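Local atomic coordinates of glucanase (Clostridium thermocellum, PDB entry 5GXX), a protein that probably hydrolyses internal beta-1,4-glucosidic linkages of cellulose as a family 9 endoglucanase of the cellulosome. Residues 89-103 with 158-171. The protein carries 1 engineered substitution. Sequence-based numbering, arbitrary orientation.
Sequences ERNLAFALDYLVACD and VLKNDTYLRYAKKY
Tyr164 OH donates a hydrogen bond to Asp97 OD1 (2.6 Å), coming from above the carboxylate, 43° out of its plane, while OD1 itself lies at the ring's edge. Tyr171 OH donates a hydrogen bond to Leu99 O at 2.7 Å; Cys102 N reaches that oxygen from the opposite face of its plane, so the carbonyl oxygen has two donors. Water extends the pairing at both ends: one molecule donates to Glu89 OE2, which also has a salt bridge to Arg85, and to Val158 O, and another links Asp103 OD2 with Tyr167 OH; the other oxygen of Asp103, OD1, accepts from Gly105 N.

The Tyr164 ring is a knob among Ala93, Leu96, Asp97 and Val100. Leu96 CB covers one face, 3.8 Å from the ring centroid, and the capping residue Asn161 lies over the other. Over the Tyr167 ring, Val100 CG1 stands 3.7 Å from the centroid and only 6° off the normal, a CH-pi contact; with CG1 anti to the backbone N, both valine methyls reach this ring. Farther along, Leu159 CD2 meets Glu89 CG at 3.6 Å, and its CD1 packs on Leu92, Ala93 and Leu96.

Helices 85-101 and 162-178, whose contacting segments cross at 47° within the helical family 9 catalytic module, are thus joined by amphipathic tyrosines: Tyr164 and Tyr167 offer ring faces to aliphatic groups, while Tyr164 and Tyr171 hydrogen-bond directly through their hydroxyls.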
ATOM      1  N   GLU A  89      22.040  47.619   4.135  1.00 15.97           N
ATOM      2  CA  GLU A  89      23.457  47.316   3.976  1.00 15.66           C
ATOM      3  C   GLU A  89      23.844  45.891   4.357  1.00 15.47           C
ATOM      4  O   GLU A  89      24.497  45.192   3.579  1.00 16.91           O
ATOM      5  CB  GLU A  89      24.315  48.311   4.756  1.00 15.99           C
ATOM      6  CG  GLU A  89      24.461  49.632   4.006  1.00 16.12           C
ATOM      7  CD  GLU A  89      25.121  50.712   4.826  1.00 19.64           C
ATOM      8  OE1 GLU A  89      25.376  50.489   6.028  1.00 25.91           O
ATOM      9  OE2 GLU A  89      25.363  51.794   4.258  1.00 24.33           O
ATOM     10  N   ARG A  90      23.448  45.454   5.545  1.00 15.86           N
ATOM     11  CA  ARG A  90      23.823  44.118   6.002  1.00 15.26           C
ATOM     12  C   ARG A  90      23.070  43.013   5.263  1.00 15.19           C
ATOM     13  O   ARG A  90      23.610  41.929   5.046  1.00 14.95           O
ATOM     14  CB  ARG A  90      23.722  43.968   7.523  1.00 14.76           C
ATOM     15  CG  ARG A  90      22.314  44.042   8.119  1.00 16.28           C
ATOM     16  CD  ARG A  90      22.450  44.210   9.632  1.00 18.45           C
ATOM     17  NE  ARG A  90      21.148  44.139  10.295  1.00 17.77           N
ATOM     18  CZ  ARG A  90      20.935  44.273  11.601  1.00 19.64           C
ATOM     19  NH1 ARG A  90      21.946  44.516  12.430  1.00 20.17           N
ATOM     20  NH2 ARG A  90      19.697  44.146  12.075  1.00 20.24           N
ATOM     21  N   ASN A  91      21.841  43.286   4.829  1.00 13.56           N
ATOM     22  CA  ASN A  91      21.173  42.323   3.960  1.00 13.23           C
ATOM     23  C   ASN A  91      21.899  42.154   2.626  1.00 12.72           C
ATOM     24  O   ASN A  91      22.034  41.034   2.138  1.00 12.44           O
ATOM     25  CB  ASN A  91      19.703  42.696   3.763  1.00 13.27           C
ATOM     26  CG  ASN A  91      18.841  42.077   4.832  1.00 15.07           C
ATOM     27  OD1 ASN A  91      18.601  40.871   4.824  1.00 15.11           O
ATOM     28  ND2 ASN A  91      18.435  42.875   5.809  1.00 15.10           N
ATOM     29  N   LEU A  92      22.375  43.257   2.064  1.00 14.06           N
ATOM     30  CA  LEU A  92      23.171  43.180   0.849  1.00 12.76           C
ATOM     31  C   LEU A  92      24.450  42.379   1.118  1.00 15.13           C
ATOM     32  O   LEU A  92      24.787  41.498   0.322  1.00 14.85           O
ATOM     33  CB  LEU A  92      23.481  44.581   0.304  1.00 14.29           C
ATOM     34  CG  LEU A  92      24.486  44.638  -0.844  1.00 15.07           C
ATOM     35  CD1 LEU A  92      24.053  43.792  -2.044  1.00 15.50           C
ATOM     36  CD2 LEU A  92      24.709  46.073  -1.257  1.00 17.81           C
ATOM     37  N   ALA A  93      25.123  42.650   2.237  1.00 14.94           N
ATOM     38  CA  ALA A  93      26.425  42.019   2.489  1.00 16.56           C
ATOM     39  C   ALA A  93      26.291  40.510   2.552  1.00 17.11           C
ATOM     40  O   ALA A  93      27.187  39.780   2.142  1.00 18.06           O
ATOM     41  CB  ALA A  93      27.060  42.548   3.781  1.00 16.97           C
ATOM     42  N   PHE A  94      25.177  40.049   3.102  1.00 16.88           N
ATOM     43  CA  PHE A  94      24.919  38.622   3.243  1.00 16.20           C
ATOM     44  C   PHE A  94      24.947  37.938   1.875  1.00 16.62           C
ATOM     45  O   PHE A  94      25.523  36.859   1.718  1.00 16.96           O
ATOM     46  CB  PHE A  94      23.580  38.417   3.972  1.00 15.83           C
ATOM     47  CG  PHE A  94      23.311  36.995   4.345  1.00 17.38           C
ATOM     48  CD1 PHE A  94      23.764  36.506   5.565  1.00 18.61           C
ATOM     49  CD2 PHE A  94      22.601  36.155   3.500  1.00 19.17           C
ATOM     50  CE1 PHE A  94      23.551  35.187   5.935  1.00 21.65           C
ATOM     51  CE2 PHE A  94      22.383  34.834   3.872  1.00 18.65           C
ATOM     52  CZ  PHE A  94      22.851  34.350   5.083  1.00 18.68           C
ATOM     53  N   ALA A  95      24.321  38.556   0.877  1.00 15.68           N
ATOM     54  CA  ALA A  95      24.311  37.998  -0.466  1.00 15.37           C
ATOM     55  C   ALA A  95      25.690  38.100  -1.119  1.00 15.49           C
ATOM     56  O   ALA A  95      26.152  37.146  -1.737  1.00 15.73           O
ATOM     57  CB  ALA A  95      23.251  38.688  -1.331  1.00 14.17           C
ATOM     58  N   LEU A  96      26.337  39.256  -0.994  1.00 15.80           N
ATOM     59  CA  LEU A  96      27.669  39.446  -1.551  1.00 14.65           C
ATOM     60  C   LEU A  96      28.661  38.439  -0.965  1.00 16.07           C
ATOM     61  O   LEU A  96      29.502  37.930  -1.709  1.00 16.77           O
ATOM     62  CB  LEU A  96      28.180  40.879  -1.357  1.00 15.04           C
ATOM     63  CG  LEU A  96      27.327  41.907  -2.117  1.00 14.36           C
ATOM     64  CD1 LEU A  96      27.849  43.313  -1.881  1.00 16.03           C
ATOM     65  CD2 LEU A  96      27.190  41.629  -3.606  1.00 16.49           C
ATOM     66  N   ASP A  97      28.563  38.130   0.329  1.00 15.45           N
ATOM     67  CA  ASP A  97      29.468  37.151   0.936  1.00 16.19           C
ATOM     68  C   ASP A  97      29.348  35.798   0.240  1.00 17.07           C
ATOM     69  O   ASP A  97      30.344  35.118   0.005  1.00 17.99           O
ATOM     70  CB  ASP A  97      29.227  37.017   2.441  1.00 15.30           C
ATOM     71  CG  ASP A  97      29.746  38.216   3.211  1.00 18.51           C
ATOM     72  OD1 ASP A  97      30.494  39.029   2.634  1.00 20.46           O
ATOM     73  OD2 ASP A  97      29.406  38.359   4.403  1.00 20.84           O
ATOM     74  N   TYR A  98      28.117  35.403  -0.071  1.00 16.70           N
ATOM     75  CA  TYR A  98      27.842  34.194  -0.836  1.00 15.48           C
ATOM     76  C   TYR A  98      28.471  34.240  -2.227  1.00 15.70           C
ATOM     77  O   TYR A  98      29.097  33.254  -2.614  1.00 15.99           O
ATOM     78  CB  TYR A  98      26.334  33.871  -0.874  1.00 14.76           C
ATOM     79  CG  TYR A  98      25.947  32.829  -1.905  1.00 15.63           C
ATOM     80  CD1 TYR A  98      25.613  33.203  -3.203  1.00 12.92           C
ATOM     81  CD2 TYR A  98      25.918  31.471  -1.595  1.00 16.32           C
ATOM     82  CE1 TYR A  98      25.247  32.267  -4.155  1.00 14.86           C
ATOM     83  CE2 TYR A  98      25.561  30.524  -2.541  1.00 17.33           C
ATOM     84  CZ  TYR A  98      25.238  30.926  -3.818  1.00 15.06           C
ATOM     85  OH  TYR A  98      24.883  30.010  -4.785  1.00 17.90           O
ATOM     86  N   LEU A  99      28.352  35.349  -2.953  1.00 16.25           N
ATOM     87  CA  LEU A  99      28.925  35.410  -4.295  1.00 15.30           C
ATOM     88  C   LEU A  99      30.443  35.229  -4.246  1.00 16.44           C
ATOM     89  O   LEU A  99      31.005  34.519  -5.088  1.00 17.57           O
ATOM     90  CB  LEU A  99      28.585  36.719  -5.002  1.00 13.91           C
ATOM     91  CG  LEU A  99      27.091  37.003  -5.188  1.00 16.07           C
ATOM     92  CD1 LEU A  99      26.881  38.281  -5.995  1.00 16.78           C
ATOM     93  CD2 LEU A  99      26.409  35.810  -5.858  1.00 16.34           C
ATOM     94  N   VAL A 100      31.085  35.837  -3.253  1.00 16.36           N
ATOM     95  CA  VAL A 100      32.517  35.610  -3.004  1.00 16.59           C
ATOM     96  C   VAL A 100      32.815  34.141  -2.697  1.00 18.10           C
ATOM     97  O   VAL A 100      33.778  33.576  -3.243  1.00 19.16           O
ATOM     98  CB  VAL A 100      33.067  36.552  -1.903  1.00 16.43           C
ATOM     99  CG1 VAL A 100      34.511  36.187  -1.453  1.00 15.87           C
ATOM    100  CG2 VAL A 100      33.092  37.979  -2.412  1.00 17.81           C
ATOM    101  N   ALA A 101      31.982  33.524  -1.860  1.00 18.32           N
ATOM    102  CA  ALA A 101      32.199  32.133  -1.469  1.00 17.70           C
ATOM    103  C   ALA A 101      32.036  31.140  -2.615  1.00 18.58           C
ATOM    104  O   ALA A 101      32.497  29.999  -2.519  1.00 19.28           O
ATOM    105  CB  ALA A 101      31.333  31.753  -0.265  1.00 16.98           C
ATOM    106  N   CYS A 102      31.405  31.574  -3.705  1.00 16.23           N
ATOM    107  CA  CYS A 102      31.210  30.735  -4.893  1.00 17.39           C
ATOM    108  C   CYS A 102      32.449  30.616  -5.789  1.00 16.92           C
ATOM    109  O   CYS A 102      32.443  29.820  -6.726  1.00 18.89           O
ATOM    110  CB  CYS A 102      30.096  31.301  -5.768  1.00 16.12           C
ATOM    111  SG  CYS A 102      28.444  30.998  -5.098  1.00 17.66           S
ATOM    112  N   ASP A 103      33.489  31.399  -5.515  1.00 19.86           N
ATOM    113  CA  ASP A 103      34.691  31.390  -6.341  1.00 20.13           C
ATOM    114  C   ASP A 103      35.336  30.006  -6.413  1.00 22.28           C
ATOM    115  O   ASP A 103      35.556  29.378  -5.376  1.00 22.25           O
ATOM    116  CB  ASP A 103      35.722  32.377  -5.781  1.00 20.90           C
ATOM    117  CG  ASP A 103      36.996  32.436  -6.602  1.00 23.31           C
ATOM    118  OD1 ASP A 103      36.943  32.415  -7.851  1.00 24.75           O
ATOM    119  OD2 ASP A 103      38.067  32.524  -5.965  1.00 23.67           O
ATOM    120  N   VAL A 158      29.302  50.844  -2.265  1.00 18.55           N
ATOM    121  CA  VAL A 158      28.357  51.265  -1.241  1.00 18.55           C
ATOM    122  C   VAL A 158      28.689  50.712   0.142  1.00 19.07           C
ATOM    123  O   VAL A 158      28.272  51.294   1.151  1.00 19.77           O
ATOM    124  CB  VAL A 158      26.884  51.009  -1.669  1.00 16.56           C
ATOM    125  CG1 VAL A 158      26.641  51.586  -3.042  1.00 16.12           C
ATOM    126  CG2 VAL A 158      26.513  49.529  -1.658  1.00 17.75           C
ATOM    127  N   LEU A 159      29.435  49.606   0.183  1.00 18.85           N
ATOM    128  CA  LEU A 159      29.884  49.005   1.439  1.00 19.14           C
ATOM    129  C   LEU A 159      31.390  49.172   1.688  1.00 19.44           C
ATOM    130  O   LEU A 159      31.926  48.600   2.641  1.00 20.93           O
ATOM    131  CB  LEU A 159      29.491  47.523   1.512  1.00 18.78           C
ATOM    132  CG  LEU A 159      28.000  47.188   1.338  1.00 19.59           C
ATOM    133  CD1 LEU A 159      27.746  45.689   1.380  1.00 19.49           C
ATOM    134  CD2 LEU A 159      27.177  47.896   2.412  1.00 21.81           C
ATOM    135  N   LYS A 160      32.043  49.978   0.849  1.00 20.18           N
ATOM    136  CA  LYS A 160      33.432  50.394   1.068  1.00 22.61           C
ATOM    137  C   LYS A 160      34.285  49.167   1.376  1.00 22.51           C
ATOM    138  O   LYS A 160      34.974  49.074   2.400  1.00 23.81           O
ATOM    139  CB  LYS A 160      33.519  51.424   2.197  1.00 22.45           C
ATOM    140  CG  LYS A 160      32.821  52.741   1.904  1.00 26.02           C
ATOM    141  CD  LYS A 160      33.205  53.766   2.962  1.00 33.48           C
ATOM    142  CE  LYS A 160      32.488  55.097   2.771  1.00 35.80           C
ATOM    143  NZ  LYS A 160      32.697  55.651   1.405  1.00 39.86           N
ATOM    144  N   ASN A 161      34.203  48.195   0.481  1.00 22.38           N
ATOM    145  CA  ASN A 161      34.771  46.887   0.748  1.00 21.93           C
ATOM    146  C   ASN A 161      35.750  46.453  -0.340  1.00 22.56           C
ATOM    147  O   ASN A 161      35.355  46.154  -1.460  1.00 21.92           O
ATOM    148  CB  ASN A 161      33.618  45.891   0.883  1.00 22.07           C
ATOM    149  CG  ASN A 161      34.058  44.544   1.417  1.00 22.78           C
ATOM    150  OD1 ASN A 161      34.859  43.843   0.790  1.00 24.81           O
ATOM    151  ND2 ASN A 161      33.522  44.166   2.564  1.00 26.50           N
ATOM    152  N   ASP A 162      37.038  46.382  -0.009  1.00 24.22           N
ATOM    153  CA  ASP A 162      38.023  46.061  -1.040  1.00 24.76           C
ATOM    154  C   ASP A 162      37.994  44.607  -1.513  1.00 23.35           C
ATOM    155  O   ASP A 162      38.405  44.318  -2.637  1.00 22.38           O
ATOM    156  CB  ASP A 162      39.435  46.479  -0.608  1.00 27.43           C
ATOM    157  CG  ASP A 162      39.651  47.981  -0.727  1.00 29.67           C
ATOM    158  OD1 ASP A 162      39.106  48.611  -1.665  1.00 36.78           O
ATOM    159  OD2 ASP A 162      40.363  48.548   0.126  1.00 38.90           O
ATOM    160  N   THR A 163      37.503  43.705  -0.670  1.00 21.89           N
ATOM    161  CA  THR A 163      37.356  42.302  -1.037  1.00 23.26           C
ATOM    162  C   THR A 163      36.325  42.196  -2.157  1.00 21.60           C
ATOM    163  O   THR A 163      36.560  41.518  -3.154  1.00 22.14           O
ATOM    164  CB  THR A 163      36.945  41.441   0.180  1.00 23.74           C
ATOM    165  OG1 THR A 163      38.005  41.440   1.141  1.00 27.72           O
ATOM    166  CG2 THR A 163      36.639  39.999  -0.201  1.00 25.17           C
ATOM    167  N   TYR A 164      35.194  42.879  -2.001  1.00 20.86           N
ATOM    168  CA  TYR A 164      34.172  42.794  -3.033  1.00 20.20           C
ATOM    169  C   TYR A 164      34.719  43.269  -4.380  1.00 18.67           C
ATOM    170  O   TYR A 164      34.425  42.664  -5.413  1.00 18.96           O
ATOM    171  CB  TYR A 164      32.881  43.536  -2.649  1.00 19.16           C
ATOM    172  CG  TYR A 164      32.157  42.976  -1.436  1.00 19.01           C
ATOM    173  CD1 TYR A 164      32.331  41.654  -1.025  1.00 16.98           C
ATOM    174  CD2 TYR A 164      31.303  43.780  -0.683  1.00 17.23           C
ATOM    175  CE1 TYR A 164      31.675  41.149   0.099  1.00 18.03           C
ATOM    176  CE2 TYR A 164      30.664  43.289   0.430  1.00 17.24           C
ATOM    177  CZ  TYR A 164      30.848  41.979   0.823  1.00 18.22           C
ATOM    178  OH  TYR A 164      30.178  41.511   1.936  1.00 20.65           O
ATOM    179  N   LEU A 165      35.544  44.315  -4.371  1.00 19.65           N
ATOM    180  CA  LEU A 165      36.107  44.864  -5.600  1.00 19.00           C
ATOM    181  C   LEU A 165      37.095  43.886  -6.234  1.00 19.88           C
ATOM    182  O   LEU A 165      37.109  43.708  -7.452  1.00 19.88           O
ATOM    183  CB  LEU A 165      36.779  46.223  -5.347  1.00 19.75           C
ATOM    184  CG  LEU A 165      37.442  46.840  -6.585  1.00 22.15           C
ATOM    185  CD1 LEU A 165      36.475  47.102  -7.748  1.00 23.86           C
ATOM    186  CD2 LEU A 165      38.196  48.107  -6.212  1.00 26.26           C
ATOM    187  N   ARG A 166      37.895  43.236  -5.392  1.00 19.66           N
ATOM    188  CA  ARG A 166      38.835  42.225  -5.861  1.00 21.02           C
ATOM    189  C   ARG A 166      38.110  41.105  -6.618  1.00 20.76           C
ATOM    190  O   ARG A 166      38.525  40.725  -7.721  1.00 21.06           O
ATOM    191  CB  ARG A 166      39.639  41.672  -4.682  1.00 20.87           C
ATOM    192  CG  ARG A 166      40.591  40.535  -5.041  1.00 21.90           C
ATOM    193  CD  ARG A 166      41.360  40.048  -3.809  1.00 22.41           C
ATOM    194  NE  ARG A 166      42.155  38.848  -4.071  1.00 22.36           N
ATOM    195  CZ  ARG A 166      43.379  38.846  -4.612  1.00 17.26           C
ATOM    196  NH1 ARG A 166      43.959  39.980  -4.993  1.00 20.14           N
ATOM    197  NH2 ARG A 166      44.011  37.689  -4.803  1.00 19.17           N
ATOM    198  N   TYR A 167      37.024  40.601  -6.029  1.00 19.39           N
ATOM    199  CA  TYR A 167      36.238  39.530  -6.638  1.00 19.94           C
ATOM    200  C   TYR A 167      35.411  40.021  -7.821  1.00 19.40           C
ATOM    201  O   TYR A 167      35.228  39.282  -8.785  1.00 20.52           O
ATOM    202  CB  TYR A 167      35.387  38.798  -5.598  1.00 18.70           C
ATOM    203  CG  TYR A 167      36.233  37.839  -4.783  1.00 20.83           C
ATOM    204  CD1 TYR A 167      37.038  38.299  -3.739  1.00 20.01           C
ATOM    205  CD2 TYR A 167      36.257  36.479  -5.086  1.00 19.74           C
ATOM    206  CE1 TYR A 167      37.846  37.421  -3.013  1.00 22.02           C
ATOM    207  CE2 TYR A 167      37.056  35.592  -4.363  1.00 23.24           C
ATOM    208  CZ  TYR A 167      37.836  36.069  -3.321  1.00 22.66           C
ATOM    209  OH  TYR A 167      38.628  35.194  -2.601  1.00 27.00           O
ATOM    210  N   ALA A 168      34.921  41.258  -7.760  1.00 19.42           N
ATOM    211  CA  ALA A 168      34.262  41.838  -8.929  1.00 18.81           C
ATOM    212  C   ALA A 168      35.193  41.821 -10.141  1.00 19.86           C
ATOM    213  O   ALA A 168      34.779  41.488 -11.255  1.00 20.41           O
ATOM    214  CB  ALA A 168      33.822  43.248  -8.642  1.00 17.48           C
ATOM    215  N   LYS A 169      36.461  42.176  -9.928  1.00 21.41           N
ATOM    216  CA  LYS A 169      37.435  42.163 -11.011  1.00 21.43           C
ATOM    217  C   LYS A 169      37.773  40.742 -11.447  1.00 22.65           C
ATOM    218  O   LYS A 169      37.941  40.505 -12.646  1.00 22.85           O
ATOM    219  CB  LYS A 169      38.712  42.877 -10.579  1.00 21.94           C
ATOM    220  CG  LYS A 169      38.556  44.369 -10.374  1.00 22.41           C
ATOM    221  CD  LYS A 169      39.859  44.983  -9.879  1.00 26.48           C
ATOM    222  CE  LYS A 169      39.737  46.484  -9.719  1.00 27.78           C
ATOM    223  NZ  LYS A 169      41.099  47.084  -9.560  1.00 31.52           N
ATOM    224  N   LYS A 170      37.865  39.818 -10.486  1.00 22.83           N
ATOM    225  CA  LYS A 170      38.139  38.416 -10.801  1.00 23.82           C
ATOM    226  C   LYS A 170      37.047  37.894 -11.735  1.00 23.27           C
ATOM    227  O   LYS A 170      37.315  37.331 -12.798  1.00 23.26           O
ATOM    228  CB  LYS A 170      38.187  37.543  -9.540  1.00 24.63           C
ATOM    229  CG  LYS A 170      39.495  37.462  -8.770  1.00 28.94           C
ATOM    230  CD  LYS A 170      39.337  36.427  -7.661  1.00 31.89           C
ATOM    231  CE  LYS A 170      40.479  36.461  -6.654  1.00 33.78           C
ATOM    232  NZ  LYS A 170      41.723  35.886  -7.227  1.00 38.29           N
ATOM    233  N   TYR A 171      35.798  38.138 -11.344  1.00 21.69           N
ATOM    234  CA  TYR A 171      34.663  37.605 -12.077  1.00 21.26           C
ATOM    235  C   TYR A 171      34.486  38.280 -13.435  1.00 19.87           C
ATOM    236  O   TYR A 171      34.215  37.606 -14.428  1.00 21.17           O
ATOM    237  CB  TYR A 171      33.388  37.684 -11.231  1.00 20.62           C
ATOM    238  CG  TYR A 171      33.391  36.800 -10.002  1.00 17.96           C
ATOM    239  CD1 TYR A 171      34.344  35.787  -9.817  1.00 19.07           C
ATOM    240  CD2 TYR A 171      32.435  36.966  -9.008  1.00 18.28           C
ATOM    241  CE1 TYR A 171      34.309  34.974  -8.689  1.00 19.26           C
ATOM    242  CE2 TYR A 171      32.400  36.153  -7.887  1.00 19.20           C
ATOM    243  CZ  TYR A 171      33.344  35.165  -7.724  1.00 20.06           C
ATOM    244  OH  TYR A 171      33.298  34.387  -6.597  1.00 22.40           O
TER
HETATM  245  O   HOH W   1      25.774  52.215   1.705  1.00 23.34           O
HETATM  246  O   HOH W   2      38.360  32.631  -3.217  1.00 30.11           O